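Local coordinates for probable disease resistance protein At5g66900 (Arabidopsis thaliana, PDB 7L7W) that acts in plant defence as a probable nucleotide-binding, leucine-rich-repeat "helper" immune receptor, a class that forms Ca2+-permeable cation channels, at residues Leu23-Ile28 with Ile50-Thr55; Val45-Ile50 with Lys109-Phe114. The protein carries 2 engineered substitutions. One frame throughout, in Å; residues are numbered along the deposited sequence.

Helix 38-60 is common to both contacts and meets a different helix in each: the antiparallel helix 20-32 in contact 1 and the parallel helix 97-114 in contact 2. The contacts lie in the four-helix bundle of the RPW8-like N-terminal domain, their centres 9 Å apart. M48 joins them, with its SD 3.6 Å from V27 CG1 and its CB 3.7 Å from I28 CG1. A second bridge is L54 CD2, 3.5 Å from F114 CE2. I50 belongs to both ranges but touches only in contact 2. The K25 side chain comes within about 3 Å of a bound nickel ion, and that of M48 lies about 8 Å from bound nickel; E80 and D83 belong to a nickel site seen in the crystal.

Contact 1 (Leu23-Ile28 with Ile50-Thr55); sequences LLKVVI and ILFPLT
The F52 ring has K25 NZ over one face, L24 CD2 at its edge near the ring plane, and K25 CB and I28 CD1 approaching obliquely. K25 NZ stands 5.3 Å from the F52 centroid, only 17° off the ring normal, but this cation-pi contact is long and at most weakly attractive. More of the lysine's contribution is apolar: its chain bends at chi2 and crosses the ring obliquely, with K25 CB 3.9 Å from F52 CE1 and K25 CD 4.0 Å from F52 CZ. Lysine suits this partly exposed border because its methylenes can line an aromatic ring while the polar amine stays at the tip. F52 CG is anti to the backbone N (chi1 -176°), which carries the ring across to helix 20-32. The two helices run nearly antiparallel, at 160° with axes 10.3 Å apart, as neighbours in a helical bundle, and they pack knobs-into-holes: L24 is the knob, and M48, L51, F52 and T55 surround its hole. One branch of L24 does the touching: CD2 lies 3.6 Å from L51 CD2 and 3.7 Å from F52 CA. T55, small enough to admit a knob, turns both OG1 and CG2 toward the same methyl. L51, crossing L24 obliquely, continues on its other side to M111 and F114 of helix 97-114.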
loop_
_atom_site.group_PDB
_atom_site.type_symbol
_atom_site.label_atom_id
_atom_site.label_comp_id
_atom_site.label_asym_id
_atom_site.label_seq_id
_atom_site.Cartn_x
_atom_site.Cartn_y
_atom_site.Cartn_z
ATOM N N LEU A 23 -25.334 -7.272 17.524
ATOM C CA LEU A 23 -24.138 -6.466 17.356
ATOM C C LEU A 23 -23.015 -7.237 16.667
ATOM O O LEU A 23 -22.174 -6.629 16.005
ATOM C CB LEU A 23 -23.700 -5.928 18.715
ATOM C CG LEU A 23 -22.327 -5.274 18.816
ATOM C CD1 LEU A 23 -22.454 -3.811 18.448
ATOM C CD2 LEU A 23 -21.786 -5.394 20.247
ATOM N N LEU A 24 -22.992 -8.566 16.777
ATOM C CA LEU A 24 -21.959 -9.304 16.055
ATOM C C LEU A 24 -22.308 -9.477 14.576
ATOM O O LEU A 24 -21.417 -9.438 13.717
ATOM C CB LEU A 24 -21.727 -10.666 16.704
ATOM C CG LEU A 24 -20.543 -11.414 16.090
ATOM C CD1 LEU A 24 -19.245 -10.564 16.142
ATOM C CD2 LEU A 24 -20.362 -12.740 16.801
ATOM N N LYS A 25 -23.588 -9.687 14.258
ATOM C CA LYS A 25 -23.972 -9.822 12.863
ATOM C C LYS A 25 -23.711 -8.531 12.102
ATOM O O LYS A 25 -23.334 -8.569 10.917
ATOM C CB LYS A 25 -25.446 -10.223 12.751
ATOM C CG LYS A 25 -25.910 -10.560 11.324
ATOM C CD LYS A 25 -25.781 -12.053 11.017
ATOM C CE LYS A 25 -25.558 -12.296 9.532
ATOM N NZ LYS A 25 -25.080 -13.689 9.318
ATOM N N VAL A 26 -23.895 -7.383 12.762
ATOM C CA VAL A 26 -23.584 -6.124 12.086
ATOM C C VAL A 26 -22.109 -6.083 11.697
ATOM O O VAL A 26 -21.748 -5.743 10.558
ATOM C CB VAL A 26 -23.949 -4.917 12.965
ATOM C CG1 VAL A 26 -23.341 -3.651 12.362
ATOM C CG2 VAL A 26 -25.450 -4.782 13.100
ATOM N N VAL A 27 -21.236 -6.436 12.643
ATOM C CA VAL A 27 -19.800 -6.368 12.406
ATOM C C VAL A 27 -19.392 -7.354 11.312
ATOM O O VAL A 27 -18.497 -7.067 10.500
ATOM C CB VAL A 27 -19.045 -6.600 13.733
ATOM C CG1 VAL A 27 -17.524 -6.583 13.533
ATOM C CG2 VAL A 27 -19.439 -5.532 14.755
ATOM N N ILE A 28 -20.062 -8.512 11.250
ATOM C CA ILE A 28 -19.750 -9.473 10.197
ATOM C C ILE A 28 -20.148 -8.915 8.842
ATOM O O ILE A 28 -19.355 -8.935 7.885
ATOM C CB ILE A 28 -20.427 -10.827 10.459
ATOM C CG1 ILE A 28 -19.888 -11.454 11.732
ATOM C CG2 ILE A 28 -20.137 -11.787 9.317
ATOM C CD1 ILE A 28 -20.670 -12.703 12.141
ATOM N N ILE A 50 -17.537 -18.381 13.728
ATOM C CA ILE A 50 -17.422 -19.376 14.800
ATOM C C ILE A 50 -18.069 -18.856 16.082
ATOM O O ILE A 50 -18.810 -19.568 16.769
ATOM C CB ILE A 50 -15.948 -19.728 15.059
ATOM C CG1 ILE A 50 -15.321 -20.455 13.878
ATOM C CG2 ILE A 50 -15.808 -20.524 16.360
ATOM C CD1 ILE A 50 -13.796 -20.496 13.990
ATOM N N LEU A 51 -17.748 -17.614 16.448
ATOM C CA LEU A 51 -18.243 -17.058 17.701
ATOM C C LEU A 51 -19.745 -16.769 17.668
ATOM O O LEU A 51 -20.371 -16.699 18.730
ATOM C CB LEU A 51 -17.452 -15.791 18.033
ATOM C CG LEU A 51 -17.982 -14.813 19.084
ATOM C CD1 LEU A 51 -17.631 -15.304 20.494
ATOM C CD2 LEU A 51 -17.446 -13.401 18.838
ATOM N N PHE A 52 -20.333 -16.619 16.479
ATOM C CA PHE A 52 -21.718 -16.162 16.365
ATOM C C PHE A 52 -22.755 -17.074 17.027
ATOM O O PHE A 52 -23.675 -16.550 17.682
ATOM C CB PHE A 52 -22.046 -15.942 14.883
ATOM C CG PHE A 52 -23.402 -15.385 14.661
ATOM C CD1 PHE A 52 -23.657 -14.051 14.914
ATOM C CD2 PHE A 52 -24.439 -16.198 14.240
ATOM C CE1 PHE A 52 -24.926 -13.522 14.731
ATOM C CE2 PHE A 52 -25.713 -15.676 14.050
ATOM C CZ PHE A 52 -25.957 -14.334 14.297
ATOM N N PRO A 53 -22.711 -18.400 16.876
ATOM C CA PRO A 53 -23.719 -19.218 17.566
ATOM C C PRO A 53 -23.587 -19.145 19.079
ATOM O O PRO A 53 -24.590 -19.229 19.804
ATOM C CB PRO A 53 -23.439 -20.634 17.042
ATOM C CG PRO A 53 -22.616 -20.441 15.837
ATOM C CD PRO A 53 -21.787 -19.242 16.111
ATOM N N LEU A 54 -22.362 -18.997 19.576
ATOM C CA LEU A 54 -22.164 -18.836 21.010
ATOM C C LEU A 54 -22.823 -17.556 21.510
ATOM O O LEU A 54 -23.398 -17.531 22.607
ATOM C CB LEU A 54 -20.674 -18.853 21.316
ATOM C CG LEU A 54 -20.259 -18.811 22.767
ATOM C CD1 LEU A 54 -19.341 -19.984 23.022
ATOM C CD2 LEU A 54 -19.528 -17.512 23.000
ATOM N N THR A 55 -22.786 -16.494 20.699
ATOM C CA THR A 55 -23.529 -15.284 21.036
ATOM C C THR A 55 -25.018 -15.536 20.979
ATOM O O THR A 55 -25.771 -14.996 21.786
ATOM C CB THR A 55 -23.179 -14.125 20.098
ATOM O OG1 THR A 55 -23.262 -14.567 18.739
ATOM C CG2 THR A 55 -21.787 -13.593 20.394
#

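Contact 2 (Val45-Ile50 with Lys109-Phe114); sequences VSTMEI and KDMLKF
In T47, CG2 stands anti to the backbone N and OG1 beside it, so that both branches face helix 97-114. M111 sets CG anti to its carbonyl carbon and then runs extended to the methyl (chi3 173°), a straight chain that can lie in the gap between helices. Although M48 CB is directed away from helix 97-114, chi1 (-73°) sets CG anti to the carbonyl carbon and brings it to M111; the later bend at chi3 turns only the terminal methyl. The outcome is M48 CG against M111 SD at 3.5 Å, with M111 CE 3.9 Å from the same M48 CG. The two thioethers cross obliquely, and unbranched, flexible methionine is well suited to fit between helices in this buried layer.

Next to them, T47 CG2 packs on M111 CB at 3.5 Å and on L112 CD2 at 3.6 Å, the small threonine letting the backbones come close: T47 CA and L112 CA are 6.6 Å apart. The helices 38-60 and 97-114 run nearly parallel, inclined by 22° with axes 9.4 Å apart, within the four-helix bundle of this RPW8-like domain. Toward the solvent side, L112 CD2 reaches I50 CD1 at 4.3 Å, a looser touch between the end methyls of a beta-branched isoleucine and a gamma-branched leucine. On the inner side M111 also meets L51 and A82, while M48 continues to L24, V27 and I28 of helix 20-32.

T47 OG1 lies against the L112 isobutyl group, yet its polar need is met by a hydrogen bond to N108 OD1 on the same helix as L112. Threonine thus presents a methyl to the apolar layer and a hydroxyl to N108, so a polar link accompanies packing that otherwise depends on apolar and thioether groups.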
loop_
_atom_site.group_PDB
_atom_site.type_symbol
_atom_site.label_atom_id
_atom_site.label_comp_id
_atom_site.label_asym_id
_atom_site.label_seq_id
_atom_site.Cartn_x
_atom_site.Cartn_y
_atom_site.Cartn_z
ATOM N N VAL A 45 -13.834 -12.618 9.672
ATOM C CA VAL A 45 -15.222 -13.066 9.623
ATOM C C VAL A 45 -15.305 -14.565 9.877
ATOM O O VAL A 45 -16.313 -15.044 10.403
ATOM C CB VAL A 45 -15.957 -12.696 8.320
ATOM C CG1 VAL A 45 -15.647 -11.280 7.895
ATOM C CG2 VAL A 45 -15.707 -13.713 7.249
ATOM N N SER A 46 -14.254 -15.331 9.574
ATOM C CA SER A 46 -14.310 -16.746 9.928
ATOM C C SER A 46 -14.346 -16.916 11.443
ATOM O O SER A 46 -15.163 -17.685 11.980
ATOM C CB SER A 46 -13.129 -17.507 9.337
ATOM O OG SER A 46 -12.121 -17.669 10.319
ATOM N N THR A 47 -13.466 -16.201 12.157
ATOM C CA THR A 47 -13.514 -16.277 13.611
ATOM C C THR A 47 -14.857 -15.797 14.153
ATOM O O THR A 47 -15.446 -16.441 15.028
ATOM C CB THR A 47 -12.375 -15.482 14.229
ATOM O OG1 THR A 47 -11.174 -16.256 14.149
ATOM C CG2 THR A 47 -12.676 -15.175 15.692
ATOM N N MET A 48 -15.370 -14.691 13.618
ATOM C CA MET A 48 -16.636 -14.151 14.104
ATOM C C MET A 48 -17.811 -15.076 13.786
ATOM O O MET A 48 -18.792 -15.107 14.533
ATOM C CB MET A 48 -16.875 -12.758 13.508
ATOM C CG MET A 48 -15.983 -11.660 14.111
ATOM S SD MET A 48 -16.372 -9.958 13.577
ATOM C CE MET A 48 -16.023 -10.004 11.810
ATOM N N GLU A 49 -17.732 -15.845 12.705
ATOM C CA GLU A 49 -18.807 -16.771 12.395
ATOM C C GLU A 49 -18.741 -18.006 13.279
ATOM O O GLU A 49 -19.784 -18.609 13.561
ATOM C CB GLU A 49 -18.774 -17.124 10.906
ATOM C CG GLU A 49 -19.379 -16.000 10.058
ATOM C CD GLU A 49 -19.362 -16.259 8.556
ATOM O OE1 GLU A 49 -18.350 -16.796 8.028
ATOM O OE2 GLU A 49 -20.365 -15.890 7.896
ATOM N N ILE A 50 -17.537 -18.381 13.728
ATOM C CA ILE A 50 -17.422 -19.376 14.800
ATOM C C ILE A 50 -18.069 -18.856 16.082
ATOM O O ILE A 50 -18.810 -19.568 16.769
ATOM C CB ILE A 50 -15.948 -19.728 15.059
ATOM C CG1 ILE A 50 -15.321 -20.455 13.878
ATOM C CG2 ILE A 50 -15.808 -20.524 16.360
ATOM C CD1 ILE A 50 -13.796 -20.496 13.990
ATOM N N LYS A 109 -7.568 -13.127 17.952
ATOM C CA LYS A 109 -7.143 -14.098 18.954
ATOM C C LYS A 109 -8.076 -14.041 20.156
ATOM O O LYS A 109 -8.556 -15.083 20.626
ATOM C CB LYS A 109 -5.680 -13.878 19.369
ATOM C CG LYS A 109 -5.206 -14.826 20.509
ATOM C CD LYS A 109 -5.891 -16.228 20.392
ATOM C CE LYS A 109 -5.639 -17.199 21.547
ATOM N NZ LYS A 109 -6.698 -18.256 21.520
ATOM N N ASP A 110 -8.432 -12.828 20.588
ATOM C CA ASP A 110 -9.277 -12.691 21.765
ATOM C C ASP A 110 -10.603 -13.405 21.543
ATOM O O ASP A 110 -11.027 -14.229 22.373
ATOM C CB ASP A 110 -9.470 -11.208 22.087
ATOM C CG ASP A 110 -8.177 -10.539 22.565
ATOM O OD1 ASP A 110 -7.146 -11.244 22.673
ATOM O OD2 ASP A 110 -8.178 -9.310 22.816
ATOM N N MET A 111 -11.215 -13.184 20.370
ATOM C CA MET A 111 -12.502 -13.806 20.098
ATOM C C MET A 111 -12.381 -15.315 20.198
ATOM O O MET A 111 -13.186 -15.970 20.877
ATOM C CB MET A 111 -13.018 -13.384 18.724
ATOM C CG MET A 111 -13.729 -12.047 18.732
ATOM S SD MET A 111 -14.155 -11.451 17.087
ATOM C CE MET A 111 -15.140 -10.008 17.499
ATOM N N LEU A 112 -11.311 -15.867 19.623
ATOM C CA LEU A 112 -11.148 -17.310 19.655
ATOM C C LEU A 112 -11.045 -17.815 21.088
ATOM O O LEU A 112 -11.712 -18.793 21.452
ATOM C CB LEU A 112 -9.928 -17.725 18.837
ATOM C CG LEU A 112 -10.180 -17.659 17.329
ATOM C CD1 LEU A 112 -9.024 -18.267 16.566
ATOM C CD2 LEU A 112 -11.492 -18.327 16.943
ATOM N N LYS A 113 -10.256 -17.138 21.932
ATOM C CA LYS A 113 -10.143 -17.633 23.301
ATOM C C LYS A 113 -11.488 -17.563 24.009
ATOM O O LYS A 113 -11.841 -18.470 24.771
ATOM C CB LYS A 113 -9.085 -16.863 24.092
ATOM C CG LYS A 113 -8.809 -17.516 25.452
ATOM C CD LYS A 113 -8.459 -16.501 26.541
ATOM C CE LYS A 113 -9.614 -15.531 26.810
ATOM N NZ LYS A 113 -10.379 -15.844 28.058
ATOM N N PHE A 114 -12.278 -16.536 23.706
ATOM C CA PHE A 114 -13.587 -16.428 24.319
ATOM C C PHE A 114 -14.474 -17.609 23.952
ATOM O O PHE A 114 -15.330 -18.009 24.745
ATOM C CB PHE A 114 -14.245 -15.122 23.906
ATOM C CG PHE A 114 -15.485 -14.837 24.658
ATOM C CD1 PHE A 114 -15.442 -14.053 25.800
ATOM C CD2 PHE A 114 -16.698 -15.384 24.255
ATOM C CE1 PHE A 114 -16.597 -13.805 26.527
ATOM C CE2 PHE A 114 -17.864 -15.148 24.982
ATOM C CZ PHE A 114 -17.812 -14.353 26.120
#